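Mono(ADP-ribosyl)transferase SpvB (Salmonella typhimurium, PDB 2GWL) transfers ADP-ribose from NAD+ to an arginine of actin through this C-terminal domain, probably blocking filament assembly and so breaking down the host cytoskeleton. Local coordinates at residues V17-L22 with D105-S110; K94-I99 with T154-E159; R134-V139 with E147-P152. All coordinates share one frame; numbering follows the deposited sequence.

Contact 1 (V17-L22 with D105-S110); sequences VINKYL and DKAFMS. With NAI (1,4-dihydronicotinamide adenine dinucleotide), chain B.
N19 reaches from the helix to the 105-110 turn, where its OD1 accepts a hydrogen bond from the backbone N of F108 at 3.3 Å. The bond is long and bent, 143° at the hydrogen, and the donor stands above the carbonyl plane of the amide instead of on a lone pair. With CG anti to its own carbonyl carbon (chi1 -64°), the N19 side chain also lies against the methyl of A107, CB to OD1 3.5 Å. Its ND2 is hydrogen-bonded to the hydroxyl of Y10, more than two turns earlier on the same helix, a bond that helps fix the amide's rotation, and lies 3.8 Å from O2A of the NADH pyrophosphate. I18 meets the F108 ring at its edge, CG2 to CD2 3.9 Å. One turn on, L22 settles over the backbone of the turn: its CB is 3.5 Å from K106 O, and CD1 lies 4.0 Å from CA of A107. The turn is an Asx turn, D105 OD1 accepting from A107 N on the anti side of the carboxylate. Past it, S110 OG comes within 3.2 Å of N1N of the nicotinamide ring, a packing contact; its hydrogen bond goes to OE2 of E147, and R80 NH1 bonds S110 O. With T111 and S112, S110 probably forms the Ser-Thr-Ser of the R-S-E signature of arginine-specific ADP-ribosyltransferases, whose other predicted active-site residues are R80 and E147.

Contact 2 (K94-I99 with T154-E159); sequences KEYTTI and TKLKIE
I158 fills the tight part of this contact, its branched side chain pressed against the backbone where helix 90-96 ends. CB packs on T98 O at 3.6 Å and CG2 on Y96 O at 3.7 Å, while CD1 reaches past the same Y96 carbonyl toward CA of Y96. The torsions account for this double grip: CG2 lies anti to the backbone N and CG1 anti to the carbonyl carbon (chi1 -55°), which spreads both branches over the two carbonyls. Y96 O is buried here under hydrocarbon and has no hydrogen-bonding partner in the model. The Y96 ring adds looser packing, CD2 to I158 CD1 4.4 Å, with the methyl placed obliquely to the ring. Farther along, its hydroxyl end comes within 4.0 Å of L156 CD1, so the tyrosine spans two inward-pointing residues of the strand.

On the solvent side a single exposed side chain, I99, touches only backbone, whereas I158 is enclosed. I99 CG1, anti to the backbone N (chi1 -170°), lies 3.5 Å from E159 O, and its CD1 rests on the same oxygen. The E159 carboxylate is engaged in a salt bridge with R196. The chain leaving the helix is braced locally: T98 OG1 donates to K94 O at 2.6 Å, whereas the backbone bonds from T97 and T98 back to the last turn are weak.

The helix end thus sits on the five-stranded sheet through strand 154-163. I103 of edge strand 102-105 and M195 of strand 191-197 pack against both Y96 and I158, L123 of strand 121-126 also touches Y96, and a backbone bond joins I158 to G100.

Contact 3 (R134-V139 with E147-P152); sequences RILGDV and EMLFPP. With NAI (1,4-dihydronicotinamide adenine dinucleotide), chain B.
R134 and L149 form an antiparallel hydrogen-bonded pair, each N to the other's O at 2.9 Å; the next pair, I135 with M148, is non-hydrogen-bonded, and L136 N then donates to E147 O at 2.8 Å, nearly in line with the carbonyl bond. CA-H...O contacts from I135 and M148 fill in between these bonds. On one face of the ribbon I135 and M148 cross at about a right angle. CD1 of I135 touches M148 CB at 3.9 Å, and the methionine chain, extended from the backbone until it bends at chi3 (-77°), brings CE back beside the isoleucine's CG1 and CD1.

L136 works on two neighbours at once. Its side chain runs beside that of E147, and CD1 sits over the face of the E147 carboxylate, 3.7 Å from CD, while CD2 packs on L149 CB. E147 itself stands fully extended, CG anti to the backbone N (chi1 177°), which carries the carboxylate to the cofactor: OE1 accepts from the hydroxyl O2D of the nicotinamide ribose at 2.7 Å, and OE2 is taken by S110. Both carboxylate oxygens are therefore held. E147 is a predicted active-site residue, probably the glutamate of the R-S-E signature, and its grip on the nicotinamide ribose is consistent with that. Where the strands part, a water accepts from G137 N and from E147 N.

Strand 148-150 is the middle of a three-stranded antiparallel sheet, its other edge bonded to strand 109-111 through M109 and T111. L67 of helix 49-68 packs against R134, L136 and L149, and helix 2-23 adds L7 and Y10 against L149; the loop carrying T73 meets I135 and M148.

Overall arrangement
Contacts 1 and 3 (centres about 14 Å apart) share the three-stranded sheet and the NADH site: M109 O takes a probable hydrogen bond from F150 N (2.9 Å), and a second, between S110 OG and E147 OE2 at 2.5 Å, bridges them beside the nicotinamide. Contact 2 sets a helix end on the five-stranded sheet, its centre about 17 Å from that of contact 1 and 22 Å from that of contact 3. It borders the cofactor, the Y96 side chain lying about 4 Å from NADH at the adenine. D105 N to T154 O, 2.8 Å, ties contacts 1 and 2. The R80 side chain, also predicted active-site, lies about 7 Å from those of A107 and E147 and 6 Å from that of Y96.

Contact 1 (V17-L22 with D105-S110)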
loop_
_atom_site.group_PDB
_atom_site.type_symbol
_atom_site.label_atom_id
_atom_site.label_comp_id
_atom_site.label_asym_id
_atom_site.label_seq_id
_atom_site.Cartn_x
_atom_site.Cartn_y
_atom_site.Cartn_z
ATOM N N VAL A 17 -11.285 2.800 -4.553
ATOM C CA VAL A 17 -11.362 3.469 -5.836
ATOM C C VAL A 17 -10.008 4.060 -6.206
ATOM O O VAL A 17 -9.554 3.976 -7.331
ATOM C CB VAL A 17 -12.394 4.612 -5.767
ATOM C CG1 VAL A 17 -12.356 5.405 -7.053
ATOM C CG2 VAL A 17 -13.781 4.024 -5.524
ATOM N N ILE A 18 -9.368 4.622 -5.215
ATOM C CA ILE A 18 -8.182 5.447 -5.442
ATOM C C ILE A 18 -6.950 4.612 -5.877
ATOM O O ILE A 18 -6.192 5.039 -6.710
ATOM C CB ILE A 18 -7.831 6.257 -4.191
ATOM C CG1 ILE A 18 -8.671 7.554 -4.103
ATOM C CG2 ILE A 18 -6.344 6.603 -4.191
ATOM C CD1 ILE A 18 -8.427 8.457 -5.330
ATOM N N ASN A 19 -6.736 3.444 -5.304
ATOM C CA ASN A 19 -5.548 2.655 -5.661
ATOM C C ASN A 19 -5.598 2.103 -7.078
ATOM O O ASN A 19 -4.597 2.166 -7.802
ATOM C CB ASN A 19 -5.258 1.566 -4.605
ATOM C CG ASN A 19 -4.899 2.196 -3.243
ATOM O OD1 ASN A 19 -4.371 3.272 -3.185
ATOM N ND2 ASN A 19 -5.102 1.461 -2.199
ATOM N N LYS A 20 -6.748 1.597 -7.494
ATOM C CA LYS A 20 -6.942 1.186 -8.878
ATOM C C LYS A 20 -6.813 2.375 -9.841
ATOM O O LYS A 20 -6.226 2.253 -10.898
ATOM C CB LYS A 20 -8.310 0.541 -9.046
ATOM C CG LYS A 20 -8.475 -0.767 -8.280
ATOM C CD LYS A 20 -9.770 -1.423 -8.597
ATOM C CE LYS A 20 -10.086 -2.501 -7.538
ATOM N NZ LYS A 20 -10.337 -1.847 -6.159
ATOM N N TYR A 21 -7.428 3.501 -9.490
ATOM C CA TYR A 21 -7.347 4.736 -10.303
ATOM C C TYR A 21 -5.868 5.125 -10.504
ATOM O O TYR A 21 -5.399 5.310 -11.601
ATOM C CB TYR A 21 -8.071 5.890 -9.574
ATOM C CG TYR A 21 -8.010 7.246 -10.291
ATOM C CD1 TYR A 21 -8.767 7.498 -11.418
ATOM C CD2 TYR A 21 -7.152 8.240 -9.867
ATOM C CE1 TYR A 21 -8.710 8.705 -12.070
ATOM C CE2 TYR A 21 -7.101 9.469 -10.498
ATOM C CZ TYR A 21 -7.889 9.697 -11.593
ATOM O OH TYR A 21 -7.814 10.916 -12.224
ATOM N N LEU A 22 -5.134 5.274 -9.421
ATOM C CA LEU A 22 -3.675 5.562 -9.516
ATOM C C LEU A 22 -2.791 4.508 -10.195
ATOM O O LEU A 22 -1.750 4.870 -10.757
ATOM C CB LEU A 22 -3.105 5.809 -8.139
ATOM C CG LEU A 22 -3.550 7.063 -7.448
ATOM C CD1 LEU A 22 -3.213 6.970 -5.992
ATOM C CD2 LEU A 22 -2.854 8.256 -8.020
ATOM N N ASP A 105 5.711 2.142 -6.862
ATOM C CA ASP A 105 4.343 1.800 -6.597
ATOM C C ASP A 105 3.482 3.054 -6.725
ATOM O O ASP A 105 3.672 4.006 -5.963
ATOM C CB ASP A 105 4.160 1.231 -5.244
ATOM C CG ASP A 105 2.749 0.615 -5.073
ATOM O OD1 ASP A 105 1.663 1.124 -5.642
ATOM O OD2 ASP A 105 2.695 -0.426 -4.479
ATOM N N LYS A 106 2.539 3.017 -7.634
ATOM C CA LYS A 106 1.778 4.195 -7.952
ATOM C C LYS A 106 0.649 4.499 -6.977
ATOM O O LYS A 106 0.167 5.638 -6.955
ATOM C CB LYS A 106 1.256 4.057 -9.362
ATOM C CG LYS A 106 2.342 3.884 -10.410
ATOM C CD LYS A 106 1.704 3.737 -11.777
ATOM C CE LYS A 106 2.682 3.951 -12.993
ATOM N NZ LYS A 106 1.823 4.445 -14.167
ATOM N N ALA A 107 0.180 3.492 -6.230
ATOM C CA ALA A 107 -0.955 3.690 -5.328
ATOM C C ALA A 107 -0.409 4.131 -4.003
ATOM O O ALA A 107 0.801 4.188 -3.844
ATOM C CB ALA A 107 -1.695 2.389 -5.208
ATOM N N PHE A 108 -1.280 4.343 -3.038
ATOM C CA PHE A 108 -0.853 4.442 -1.665
ATOM C C PHE A 108 -0.450 2.992 -1.286
ATOM O O PHE A 108 -1.100 2.038 -1.725
ATOM C CB PHE A 108 -1.996 4.907 -0.790
ATOM C CG PHE A 108 -2.339 6.400 -0.930
ATOM C CD1 PHE A 108 -1.892 7.287 0.025
ATOM C CD2 PHE A 108 -3.165 6.834 -1.923
ATOM C CE1 PHE A 108 -2.207 8.639 -0.056
ATOM C CE2 PHE A 108 -3.482 8.215 -2.022
ATOM C CZ PHE A 108 -3.009 9.076 -1.071
ATOM N N MET A 109 0.608 2.848 -0.493
ATOM C CA MET A 109 1.112 1.508 -0.100
ATOM C C MET A 109 0.895 1.239 1.374
ATOM O O MET A 109 1.424 1.926 2.268
ATOM C CB MET A 109 2.573 1.368 -0.512
ATOM C CG MET A 109 3.166 -0.087 -0.270
ATOM S SD MET A 109 4.858 -0.083 -0.703
ATOM C CE MET A 109 5.701 0.707 0.710
ATOM N N SER A 110 0.030 0.249 1.630
ATOM C CA SER A 110 -0.313 -0.192 2.959
ATOM C C SER A 110 0.678 -1.284 3.486
ATOM O O SER A 110 0.922 -2.288 2.806
ATOM C CB SER A 110 -1.735 -0.721 2.939
ATOM O OG SER A 110 -2.129 -1.013 4.238
HETATM P PA NAI B . -3.819 -2.931 -2.188
HETATM O O1A NAI B . -2.721 -2.082 -1.687
HETATM O O2A NAI B . -4.772 -2.193 -3.060
HETATM O O5B NAI B . -3.223 -4.337 -2.733
HETATM C C5B NAI B . -3.443 -4.639 -4.059
HETATM C C4B NAI B . -3.513 -6.120 -4.359
HETATM O O4B NAI B . -3.734 -5.877 -5.720
HETATM C C3B NAI B . -2.270 -7.039 -4.249
HETATM O O3B NAI B . -2.383 -8.141 -3.338
HETATM C C2B NAI B . -2.077 -7.525 -5.685
HETATM O O2B NAI B . -2.640 -8.817 -5.877
HETATM C C1B NAI B . -2.861 -6.549 -6.572
HETATM N N9A NAI B . -2.023 -5.597 -7.311
HETATM C C8A NAI B . -2.320 -5.178 -8.584
HETATM N N7A NAI B . -1.342 -4.359 -9.019
HETATM C C5A NAI B . -0.450 -4.254 -8.004
HETATM C C6A NAI B . 0.701 -3.535 -7.947
HETATM N N6A NAI B . 1.088 -2.945 -9.092
HETATM N N1A NAI B . 1.443 -3.584 -6.796
HETATM C C2A NAI B . 1.065 -4.347 -5.712
HETATM N N3A NAI B . -0.097 -5.072 -5.774
HETATM C C4A NAI B . -0.839 -5.031 -6.920
HETATM O O3 NAI B . -4.623 -3.507 -0.909
HETATM P PN NAI B . -3.973 -3.879 0.515
HETATM O O1N NAI B . -2.654 -3.232 0.819
HETATM O O2N NAI B . -4.087 -5.351 0.557
HETATM O O5D NAI B . -4.968 -3.234 1.603
HETATM C C5D NAI B . -6.216 -3.837 1.873
HETATM C C4D NAI B . -6.503 -3.664 3.365
HETATM O O4D NAI B . -5.470 -4.254 4.136
HETATM C C3D NAI B . -6.574 -2.191 3.755
HETATM O O3D NAI B . -7.767 -1.986 4.481
HETATM C C2D NAI B . -5.366 -1.988 4.633
HETATM O O2D NAI B . -5.787 -1.141 5.663
HETATM C C1D NAI B . -5.025 -3.395 5.148
HETATM N N1N NAI B . -3.582 -3.661 5.353
HETATM C C2N NAI B . -2.872 -4.244 4.330
HETATM C C3N NAI B . -1.510 -4.488 4.478
HETATM C C7N NAI B . -0.831 -5.522 3.576
HETATM O O7N NAI B . 0.193 -6.270 4.145
HETATM N N7N NAI B . -1.187 -5.769 2.297
HETATM C C4N NAI B . -0.905 -4.119 5.694
HETATM C C5N NAI B . -1.633 -3.521 6.720
HETATM C C6N NAI B . -2.986 -3.306 6.551
#

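Contact 2 (K94-I99 with T154-E159)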
loop_
_atom_site.group_PDB
_atom_site.type_symbol
_atom_site.label_atom_id
_atom_site.label_comp_id
_atom_site.label_asym_id
_atom_site.label_seq_id
_atom_site.Cartn_x
_atom_site.Cartn_y
_atom_site.Cartn_z
ATOM N N LYS A 94 6.965 -10.612 -12.334
ATOM C CA LYS A 94 8.282 -10.528 -12.989
ATOM C C LYS A 94 9.046 -9.322 -12.460
ATOM O O LYS A 94 10.238 -9.445 -12.158
ATOM C CB LYS A 94 8.151 -10.463 -14.501
ATOM C CG LYS A 94 9.468 -10.668 -15.213
ATOM C CD LYS A 94 9.472 -10.153 -16.651
ATOM C CE LYS A 94 10.885 -10.142 -17.240
ATOM N NZ LYS A 94 11.720 -11.313 -16.768
ATOM N N GLU A 95 8.371 -8.167 -12.329
ATOM C CA GLU A 95 9.026 -6.967 -11.860
ATOM C C GLU A 95 9.536 -7.165 -10.434
ATOM O O GLU A 95 10.677 -6.851 -10.135
ATOM C CB GLU A 95 8.058 -5.754 -11.918
ATOM C CG GLU A 95 7.736 -5.265 -13.341
ATOM C CD GLU A 95 8.989 -4.919 -14.117
ATOM O OE1 GLU A 95 9.546 -3.830 -13.832
ATOM O OE2 GLU A 95 9.446 -5.765 -14.955
ATOM N N TYR A 96 8.694 -7.706 -9.562
ATOM C CA TYR A 96 9.051 -7.896 -8.155
ATOM C C TYR A 96 10.037 -9.017 -7.919
ATOM O O TYR A 96 10.528 -9.157 -6.830
ATOM C CB TYR A 96 7.811 -8.259 -7.324
ATOM C CG TYR A 96 7.101 -7.033 -6.762
ATOM C CD1 TYR A 96 6.301 -6.229 -7.565
ATOM C CD2 TYR A 96 7.260 -6.695 -5.431
ATOM C CE1 TYR A 96 5.643 -5.112 -7.001
ATOM C CE2 TYR A 96 6.611 -5.635 -4.870
ATOM C CZ TYR A 96 5.821 -4.830 -5.660
ATOM O OH TYR A 96 5.213 -3.733 -5.032
ATOM N N THR A 97 10.225 -9.881 -8.896
ATOM C CA THR A 97 11.161 -11.003 -8.688
ATOM C C THR A 97 12.423 -10.870 -9.557
ATOM O O THR A 97 13.154 -11.832 -9.721
ATOM C CB THR A 97 10.481 -12.347 -8.886
ATOM O OG1 THR A 97 9.883 -12.439 -10.185
ATOM C CG2 THR A 97 9.427 -12.586 -7.825
ATOM N N THR A 98 12.674 -9.687 -10.081
ATOM C CA THR A 98 13.903 -9.360 -10.738
ATOM C C THR A 98 14.877 -8.711 -9.769
ATOM O O THR A 98 14.735 -7.558 -9.379
ATOM C CB THR A 98 13.613 -8.424 -11.893
ATOM O OG1 THR A 98 12.749 -9.101 -12.820
ATOM C CG2 THR A 98 14.893 -7.985 -12.554
ATOM N N ILE A 99 15.915 -9.447 -9.393
ATOM C CA ILE A 99 16.840 -8.967 -8.396
ATOM C C ILE A 99 17.461 -7.659 -8.943
ATOM O O ILE A 99 17.699 -7.507 -10.174
ATOM C CB ILE A 99 17.893 -10.093 -8.059
ATOM C CG1 ILE A 99 18.759 -9.736 -6.821
ATOM C CG2 ILE A 99 18.806 -10.312 -9.280
ATOM C CD1 ILE A 99 19.374 -11.019 -6.114
ATOM N N THR A 154 5.972 5.429 -4.102
ATOM C CA THR A 154 7.078 4.865 -3.328
ATOM C C THR A 154 7.981 4.054 -4.258
ATOM O O THR A 154 7.473 3.296 -5.081
ATOM C CB THR A 154 6.579 3.972 -2.232
ATOM O OG1 THR A 154 5.652 4.683 -1.405
ATOM C CG2 THR A 154 7.735 3.476 -1.388
ATOM N N LYS A 155 9.296 4.273 -4.148
ATOM C CA LYS A 155 10.254 3.627 -4.995
ATOM C C LYS A 155 10.926 2.539 -4.158
ATOM O O LYS A 155 11.401 2.814 -3.064
ATOM C CB LYS A 155 11.310 4.578 -5.478
ATOM C CG LYS A 155 10.770 5.677 -6.359
ATOM C CD LYS A 155 11.819 6.717 -6.761
ATOM C CE LYS A 155 12.418 6.482 -8.165
ATOM N NZ LYS A 155 13.419 7.558 -8.546
ATOM N N LEU A 156 10.934 1.327 -4.685
ATOM C CA LEU A 156 11.350 0.118 -3.909
ATOM C C LEU A 156 12.458 -0.570 -4.686
ATOM O O LEU A 156 12.366 -0.749 -5.917
ATOM C CB LEU A 156 10.203 -0.819 -3.736
ATOM C CG LEU A 156 8.952 -0.205 -3.082
ATOM C CD1 LEU A 156 7.709 -0.957 -3.476
ATOM C CD2 LEU A 156 9.172 -0.253 -1.601
ATOM N N LYS A 157 13.532 -0.879 -3.992
ATOM C CA LYS A 157 14.620 -1.692 -4.622
ATOM C C LYS A 157 14.449 -3.163 -4.238
ATOM O O LYS A 157 14.236 -3.453 -3.076
ATOM C CB LYS A 157 15.998 -1.249 -4.188
ATOM C CG LYS A 157 17.052 -2.056 -4.936
ATOM C CD LYS A 157 18.419 -1.576 -4.693
ATOM C CE LYS A 157 19.195 -2.396 -3.689
ATOM N NZ LYS A 157 20.649 -1.973 -3.613
ATOM N N ILE A 158 14.531 -4.071 -5.216
ATOM C CA ILE A 158 14.418 -5.501 -4.925
ATOM C C ILE A 158 15.823 -5.999 -4.582
ATOM O O ILE A 158 16.759 -5.964 -5.410
ATOM C CB ILE A 158 13.901 -6.342 -6.119
ATOM C CG1 ILE A 158 12.571 -5.852 -6.689
ATOM C CG2 ILE A 158 13.840 -7.836 -5.737
ATOM C CD1 ILE A 158 11.505 -5.709 -5.695
ATOM N N GLU A 159 16.019 -6.361 -3.328
ATOM C CA GLU A 159 17.367 -6.722 -2.842
ATOM C C GLU A 159 17.642 -8.224 -2.938
ATOM O O GLU A 159 18.691 -8.644 -3.444
ATOM C CB GLU A 159 17.544 -6.239 -1.417
ATOM C CG GLU A 159 17.543 -4.760 -1.393
ATOM C CD GLU A 159 18.056 -4.160 -0.138
ATOM O OE1 GLU A 159 18.768 -3.139 -0.255
ATOM O OE2 GLU A 159 17.661 -4.644 0.952
#

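Contact 3 (R134-V139 with E147-P152)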
loop_
_atom_site.group_PDB
_atom_site.type_symbol
_atom_site.label_atom_id
_atom_site.label_comp_id
_atom_site.label_asym_id
_atom_site.label_seq_id
_atom_site.Cartn_x
_atom_site.Cartn_y
_atom_site.Cartn_z
ATOM N N ARG A 134 3.841 6.580 7.248
ATOM C CA ARG A 134 3.324 7.089 8.508
ATOM C C ARG A 134 2.371 6.130 9.132
ATOM O O ARG A 134 1.489 5.610 8.482
ATOM C CB ARG A 134 2.593 8.473 8.374
ATOM C CG ARG A 134 3.406 9.597 7.863
ATOM C CD ARG A 134 4.383 10.105 8.905
ATOM N NE ARG A 134 5.114 11.233 8.354
ATOM C CZ ARG A 134 6.261 11.165 7.673
ATOM N NH1 ARG A 134 6.871 10.013 7.457
ATOM N NH2 ARG A 134 6.823 12.280 7.217
ATOM N N ILE A 135 2.547 5.905 10.425
ATOM C CA ILE A 135 1.622 5.106 11.223
ATOM C C ILE A 135 0.257 5.782 11.324
ATOM O O ILE A 135 0.165 6.945 11.734
ATOM C CB ILE A 135 2.184 4.883 12.662
ATOM C CG1 ILE A 135 3.468 4.009 12.629
ATOM C CG2 ILE A 135 1.129 4.247 13.573
ATOM C CD1 ILE A 135 3.251 2.596 12.196
ATOM N N LEU A 136 -0.821 5.079 10.998
ATOM C CA LEU A 136 -2.151 5.745 10.986
ATOM C C LEU A 136 -2.742 5.929 12.336
ATOM O O LEU A 136 -3.386 6.941 12.598
ATOM C CB LEU A 136 -3.170 4.980 10.145
ATOM C CG LEU A 136 -2.832 4.886 8.664
ATOM C CD1 LEU A 136 -3.905 4.136 7.942
ATOM C CD2 LEU A 136 -2.679 6.304 8.038
ATOM N N GLY A 137 -2.572 4.951 13.209
ATOM C CA GLY A 137 -3.129 5.041 14.552
ATOM C C GLY A 137 -4.643 5.227 14.479
ATOM O O GLY A 137 -5.328 4.533 13.706
ATOM N N ASP A 138 -5.152 6.141 15.287
ATOM C CA ASP A 138 -6.593 6.381 15.356
ATOM C C ASP A 138 -7.191 7.101 14.129
ATOM O O ASP A 138 -8.398 7.217 14.025
ATOM C CB ASP A 138 -6.962 7.120 16.645
ATOM C CG ASP A 138 -7.083 6.175 17.833
ATOM O OD1 ASP A 138 -6.483 5.063 17.787
ATOM O OD2 ASP A 138 -7.769 6.542 18.812
ATOM N N VAL A 139 -6.365 7.548 13.197
ATOM C CA VAL A 139 -6.882 7.976 11.901
ATOM C C VAL A 139 -7.417 6.764 11.104
ATOM O O VAL A 139 -8.277 6.930 10.238
ATOM C CB VAL A 139 -5.815 8.682 11.091
ATOM C CG1 VAL A 139 -6.321 8.939 9.692
ATOM C CG2 VAL A 139 -5.489 10.005 11.739
ATOM N N GLU A 147 -0.913 -0.017 11.105
ATOM C CA GLU A 147 -0.729 0.244 9.669
ATOM C C GLU A 147 0.166 1.455 9.441
ATOM O O GLU A 147 -0.102 2.564 9.907
ATOM C CB GLU A 147 -2.065 0.425 8.940
ATOM C CG GLU A 147 -1.898 0.760 7.459
ATOM C CD GLU A 147 -3.159 0.728 6.639
ATOM O OE1 GLU A 147 -4.237 0.497 7.184
ATOM O OE2 GLU A 147 -3.056 0.966 5.437
ATOM N N MET A 148 1.240 1.234 8.713
ATOM C CA MET A 148 2.048 2.306 8.187
ATOM C C MET A 148 1.670 2.469 6.700
ATOM O O MET A 148 1.855 1.570 5.893
ATOM C CB MET A 148 3.537 2.026 8.324
ATOM C CG MET A 148 4.346 3.174 7.782
ATOM S SD MET A 148 6.059 3.170 8.103
ATOM C CE MET A 148 6.255 3.689 9.779
ATOM N N LEU A 149 1.127 3.628 6.348
ATOM C CA LEU A 149 0.752 3.927 4.973
ATOM C C LEU A 149 1.768 4.855 4.324
ATOM O O LEU A 149 2.288 5.771 4.944
ATOM C CB LEU A 149 -0.642 4.589 4.949
ATOM C CG LEU A 149 -1.409 4.769 3.606
ATOM C CD1 LEU A 149 -1.928 3.449 2.915
ATOM C CD2 LEU A 149 -2.615 5.678 3.844
ATOM N N PHE A 150 1.994 4.635 3.036
ATOM C CA PHE A 150 2.879 5.442 2.241
ATOM C C PHE A 150 2.055 6.110 1.138
ATOM O O PHE A 150 1.140 5.502 0.586
ATOM C CB PHE A 150 4.005 4.637 1.582
ATOM C CG PHE A 150 5.005 4.011 2.582
ATOM C CD1 PHE A 150 6.298 4.485 2.689
ATOM C CD2 PHE A 150 4.582 2.999 3.427
ATOM C CE1 PHE A 150 7.200 3.921 3.631
ATOM C CE2 PHE A 150 5.483 2.377 4.359
ATOM C CZ PHE A 150 6.747 2.848 4.484
ATOM N N PRO A 151 2.441 7.326 0.764
ATOM C CA PRO A 151 1.770 8.052 -0.317
ATOM C C PRO A 151 2.116 7.472 -1.668
ATOM O O PRO A 151 3.001 6.601 -1.792
ATOM C CB PRO A 151 2.330 9.501 -0.180
ATOM C CG PRO A 151 3.661 9.336 0.310
ATOM C CD PRO A 151 3.565 8.108 1.296
ATOM N N PRO A 152 1.405 7.903 -2.706
ATOM C CA PRO A 152 1.754 7.418 -4.012
ATOM C C PRO A 152 3.206 7.603 -4.417
ATOM O O PRO A 152 3.889 8.561 -4.047
ATOM C CB PRO A 152 0.811 8.209 -4.927
ATOM C CG PRO A 152 -0.355 8.508 -4.056
ATOM C CD PRO A 152 0.253 8.836 -2.754
HETATM P PA NAI B . -3.819 -2.931 -2.188
HETATM O O1A NAI B . -2.721 -2.082 -1.687
HETATM O O2A NAI B . -4.772 -2.193 -3.060
HETATM O O5B NAI B . -3.223 -4.337 -2.733
HETATM C C5B NAI B . -3.443 -4.639 -4.059
HETATM C C4B NAI B . -3.513 -6.120 -4.359
HETATM O O4B NAI B . -3.734 -5.877 -5.720
HETATM C C3B NAI B . -2.270 -7.039 -4.249
HETATM O O3B NAI B . -2.383 -8.141 -3.338
HETATM C C2B NAI B . -2.077 -7.525 -5.685
HETATM O O2B NAI B . -2.640 -8.817 -5.877
HETATM C C1B NAI B . -2.861 -6.549 -6.572
HETATM N N9A NAI B . -2.023 -5.597 -7.311
HETATM C C8A NAI B . -2.320 -5.178 -8.584
HETATM N N7A NAI B . -1.342 -4.359 -9.019
HETATM C C5A NAI B . -0.450 -4.254 -8.004
HETATM C C6A NAI B . 0.701 -3.535 -7.947
HETATM N N6A NAI B . 1.088 -2.945 -9.092
HETATM N N1A NAI B . 1.443 -3.584 -6.796
HETATM C C2A NAI B . 1.065 -4.347 -5.712
HETATM N N3A NAI B . -0.097 -5.072 -5.774
HETATM C C4A NAI B . -0.839 -5.031 -6.920
HETATM O O3 NAI B . -4.623 -3.507 -0.909
HETATM P PN NAI B . -3.973 -3.879 0.515
HETATM O O1N NAI B . -2.654 -3.232 0.819
HETATM O O2N NAI B . -4.087 -5.351 0.557
HETATM O O5D NAI B . -4.968 -3.234 1.603
HETATM C C5D NAI B . -6.216 -3.837 1.873
HETATM C C4D NAI B . -6.503 -3.664 3.365
HETATM O O4D NAI B . -5.470 -4.254 4.136
HETATM C C3D NAI B . -6.574 -2.191 3.755
HETATM O O3D NAI B . -7.767 -1.986 4.481
HETATM C C2D NAI B . -5.366 -1.988 4.633
HETATM O O2D NAI B . -5.787 -1.141 5.663
HETATM C C1D NAI B . -5.025 -3.395 5.148
HETATM N N1N NAI B . -3.582 -3.661 5.353
HETATM C C2N NAI B . -2.872 -4.244 4.330
HETATM C C3N NAI B . -1.510 -4.488 4.478
HETATM C C7N NAI B . -0.831 -5.522 3.576
HETATM O O7N NAI B . 0.193 -6.270 4.145
HETATM N N7N NAI B . -1.187 -5.769 2.297
HETATM C C4N NAI B . -0.905 -4.119 5.694
HETATM C C5N NAI B . -1.633 -3.521 6.720
HETATM C C6N NAI B . -2.986 -3.306 6.551
HETATM O O HOH W 1 -1.804 2.163 13.014
#